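TCP pilus virulence regulatory protein (PDB 4MLO) activates transcription as an AraC-family regulator, probably switching on virulence genes of Vibrio cholerae such as those of the TCP pilus, and binds palmitoleic acid. Local coordinates at residues A[59-63]-A[162-166]. Coordinates in Å, arbitrary orientation, origin at the centre of the assembly. Residue numbers count along the deposited sequence, not the author numbering.
Sequences ILLKK and IFITD
In the cupin-like N-terminal domain of this AraC-family regulator, the end of strand 57-61 packs against the linker that joins helix 141-159 to helix 170-180. Residues 59-63 are extended throughout, with the strand ending at Leu61, whereas 162-166 is an irregular loop, extended except at Phe163 (phi/psi -102/-54°). The backbones come closest at Lys62 and Phe163, whose CA atoms are 6.1 Å apart. Ile162 contributes its carbonyl: Lys62, with chi1 and chi2 t and chi3 m, runs along the loop so that NZ makes a weak hydrogen bond of 3.3 Å to Ile162 O. A water reinforces it, accepting from Lys62 NZ at 3.1 Å and donating to Ile162 O at 2.7 Å. Phe163 (chi1 t) then inserts its ring beside the strand. Leu60 (chi1 m, chi2 p) lies over one face in a CH-pi contact, its CD2 4.2 Å from the ring centroid, while Leu61 C sits at the ring edge, 3.7 Å from Phe163 CE2. Tyr30 and Phe152 also meet this ring, extending the hydrophobic cluster to helix 141-159. The CA-to-CB bond of Leu61 points away from the loop, and its side chain lines the palmitoleic acid pocket; the strand thus separates the aromatic cluster from the fatty acid. Ile164 carries the chain past this interface, its amide hydrogen-bonded, like that of Phe163, to Glu156. Thr165 returns toward Lys62, placing OG1 3.5 Å from Lys62 CD. A second water closes the contact, 2.7 Å from Thr165 OG1 and donating to Lys63 O at 2.6 Å.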
ATOM      1  N   ILE A  59      -5.048  -5.608   8.146  1.00 22.14           N
ATOM      2  CA  ILE A  59      -3.938  -4.665   8.169  1.00 19.03           C
ATOM      3  C   ILE A  59      -4.207  -3.619   7.100  1.00 22.26           C
ATOM      4  O   ILE A  59      -4.486  -3.954   5.945  1.00 21.21           O
ATOM      5  CB  ILE A  59      -2.587  -5.349   7.918  1.00 21.30           C
ATOM      6  CG1 ILE A  59      -2.411  -6.547   8.880  1.00 32.10           C
ATOM      7  CG2 ILE A  59      -1.465  -4.349   8.073  1.00 23.32           C
ATOM      8  CD1 ILE A  59      -2.347  -6.163  10.332  1.00 40.99           C
ATOM      9  N   LEU A  60      -4.146  -2.355   7.491  1.00 21.52           N
ATOM     10  CA  LEU A  60      -4.352  -1.250   6.576  1.00 19.60           C
ATOM     11  C   LEU A  60      -3.026  -0.542   6.368  1.00 16.75           C
ATOM     12  O   LEU A  60      -2.372  -0.162   7.342  1.00 20.48           O
ATOM     13  CB  LEU A  60      -5.380  -0.277   7.139  1.00 19.24           C
ATOM     14  CG  LEU A  60      -6.798  -0.823   7.335  1.00 18.14           C
ATOM     15  CD1 LEU A  60      -6.946  -1.515   8.705  1.00 22.16           C
ATOM     16  CD2 LEU A  60      -7.819   0.263   7.157  1.00 22.95           C
ATOM     17  N   LEU A  61      -2.694  -0.258   5.114  1.00 16.34           N
ATOM     18  CA  LEU A  61      -1.451   0.438   4.781  1.00 14.96           C
ATOM     19  C   LEU A  61      -1.793   1.773   4.130  1.00 18.62           C
ATOM     20  O   LEU A  61      -2.562   1.825   3.160  1.00 17.45           O
ATOM     21  CB  LEU A  61      -0.556  -0.393   3.848  1.00 18.21           C
ATOM     22  CG  LEU A  61      -0.168  -1.801   4.341  1.00 19.09           C
ATOM     23  CD1 LEU A  61       0.700  -2.479   3.302  1.00 20.81           C
ATOM     24  CD2 LEU A  61       0.560  -1.721   5.666  1.00 23.36           C
ATOM     25  N   LYS A  62      -1.215   2.849   4.661  1.00 17.34           N
ATOM     26  CA  LYS A  62      -1.562   4.194   4.208  1.00 14.33           C
ATOM     27  C   LYS A  62      -0.869   4.532   2.894  1.00 15.64           C
ATOM     28  O   LYS A  62       0.314   4.235   2.685  1.00 15.67           O
ATOM     29  CB  LYS A  62      -1.182   5.224   5.270  1.00 16.66           C
ATOM     30  CG  LYS A  62      -1.726   6.581   4.973  1.00 23.04           C
ATOM     31  CD  LYS A  62      -1.111   7.628   5.860  1.00 34.20           C
ATOM     32  CE  LYS A  62      -1.344   7.336   7.287  1.00 31.74           C
ATOM     33  NZ  LYS A  62      -0.873   8.501   8.102  1.00 49.23           N
ATOM     34  N   LYS A  63      -1.610   5.183   2.007  1.00 14.12           N
ATOM     35  CA  LYS A  63      -1.048   5.645   0.750  1.00 10.67           C
ATOM     36  C   LYS A  63       0.105   6.594   1.019  1.00 14.48           C
ATOM     37  O   LYS A  63       0.054   7.406   1.951  1.00 14.59           O
ATOM     38  CB  LYS A  63      -2.123   6.357  -0.070  1.00 15.19           C
ATOM     39  CG  LYS A  63      -1.668   6.725  -1.463  1.00 17.18           C
ATOM     40  CD  LYS A  63      -2.710   7.551  -2.222  1.00 20.11           C
ATOM     41  CE  LYS A  63      -2.187   7.876  -3.601  1.00 27.44           C
ATOM     42  NZ  LYS A  63      -3.034   8.840  -4.357  1.00 35.91           N
ATOM     43  N   ILE A 162      -5.005   9.748  11.550  1.00 23.58           N
ATOM     44  CA  ILE A 162      -5.523   9.896  10.193  1.00 24.41           C
ATOM     45  C   ILE A 162      -5.087   8.696   9.365  1.00 26.16           C
ATOM     46  O   ILE A 162      -3.903   8.333   9.351  1.00 30.12           O
ATOM     47  CB  ILE A 162      -5.014  11.205   9.565  1.00 26.57           C
ATOM     48  CG1 ILE A 162      -5.598  12.428  10.280  1.00 27.17           C
ATOM     49  CG2 ILE A 162      -5.345  11.261   8.064  1.00 38.37           C
ATOM     50  CD1 ILE A 162      -7.096  12.578  10.155  1.00 27.30           C
ATOM     51  N   PHE A 163      -6.043   8.075   8.675  1.00 19.77           N
ATOM     52  CA  PHE A 163      -5.742   7.096   7.641  1.00 23.84           C
ATOM     53  C   PHE A 163      -5.904   7.719   6.259  1.00 24.09           C
ATOM     54  O   PHE A 163      -4.955   7.722   5.475  1.00 19.50           O
ATOM     55  CB  PHE A 163      -6.633   5.854   7.782  1.00 22.28           C
ATOM     56  CG  PHE A 163      -6.298   4.758   6.796  1.00 20.03           C
ATOM     57  CD1 PHE A 163      -7.233   4.339   5.858  1.00 17.19           C
ATOM     58  CD2 PHE A 163      -5.031   4.177   6.787  1.00 23.80           C
ATOM     59  CE1 PHE A 163      -6.934   3.366   4.944  1.00 19.99           C
ATOM     60  CE2 PHE A 163      -4.716   3.181   5.850  1.00 17.09           C
ATOM     61  CZ  PHE A 163      -5.680   2.777   4.949  1.00 19.29           C
ATOM     62  N   ILE A 164      -7.060   8.313   5.973  1.00 20.93           N
ATOM     63  CA  ILE A 164      -7.269   8.983   4.681  1.00 21.73           C
ATOM     64  C   ILE A 164      -6.662  10.382   4.772  1.00 23.47           C
ATOM     65  O   ILE A 164      -7.247  11.318   5.328  1.00 23.09           O
ATOM     66  CB  ILE A 164      -8.743   9.030   4.274  1.00 26.84           C
ATOM     67  CG1 ILE A 164      -9.358   7.622   4.283  1.00 24.58           C
ATOM     68  CG2 ILE A 164      -8.890   9.698   2.889  1.00 21.49           C
ATOM     69  CD1 ILE A 164      -8.625   6.613   3.388  1.00 22.33           C
ATOM     70  N   THR A 165      -5.492  10.522   4.178  1.00 21.57           N
ATOM     71  CA  THR A 165      -4.713  11.750   4.250  1.00 19.87           C
ATOM     72  C   THR A 165      -5.366  12.847   3.441  1.00 22.84           C
ATOM     73  O   THR A 165      -6.064  12.597   2.464  1.00 24.82           O
ATOM     74  CB  THR A 165      -3.295  11.506   3.738  1.00 23.67           C
ATOM     75  OG1 THR A 165      -2.691  10.476   4.533  1.00 27.35           O
ATOM     76  CG2 THR A 165      -2.451  12.751   3.846  1.00 32.45           C
ATOM     77  N   ASP A 166      -5.099  14.084   3.851  1.00 28.69           N
ATOM     78  CA  ASP A 166      -5.646  15.242   3.167  1.00 40.10           C
ATOM     79  C   ASP A 166      -5.039  15.436   1.779  1.00 37.02           C
ATOM     80  O   ASP A 166      -3.839  15.218   1.560  1.00 24.98           O
ATOM     81  CB  ASP A 166      -5.408  16.489   4.001  1.00 40.87           C
ATOM     82  CG  ASP A 166      -6.106  17.682   3.429  1.00 52.17           C
ATOM     83  OD1 ASP A 166      -7.252  17.942   3.841  1.00 60.22           O
ATOM     84  OD2 ASP A 166      -5.523  18.330   2.537  1.00 54.99           O
TER
HETATM   85  O   HOH W   1      -1.752   8.220  11.022  1.00 37.80           O
HETATM   86  O   HOH W   2      -1.767   9.273   2.288  1.00 43.06           O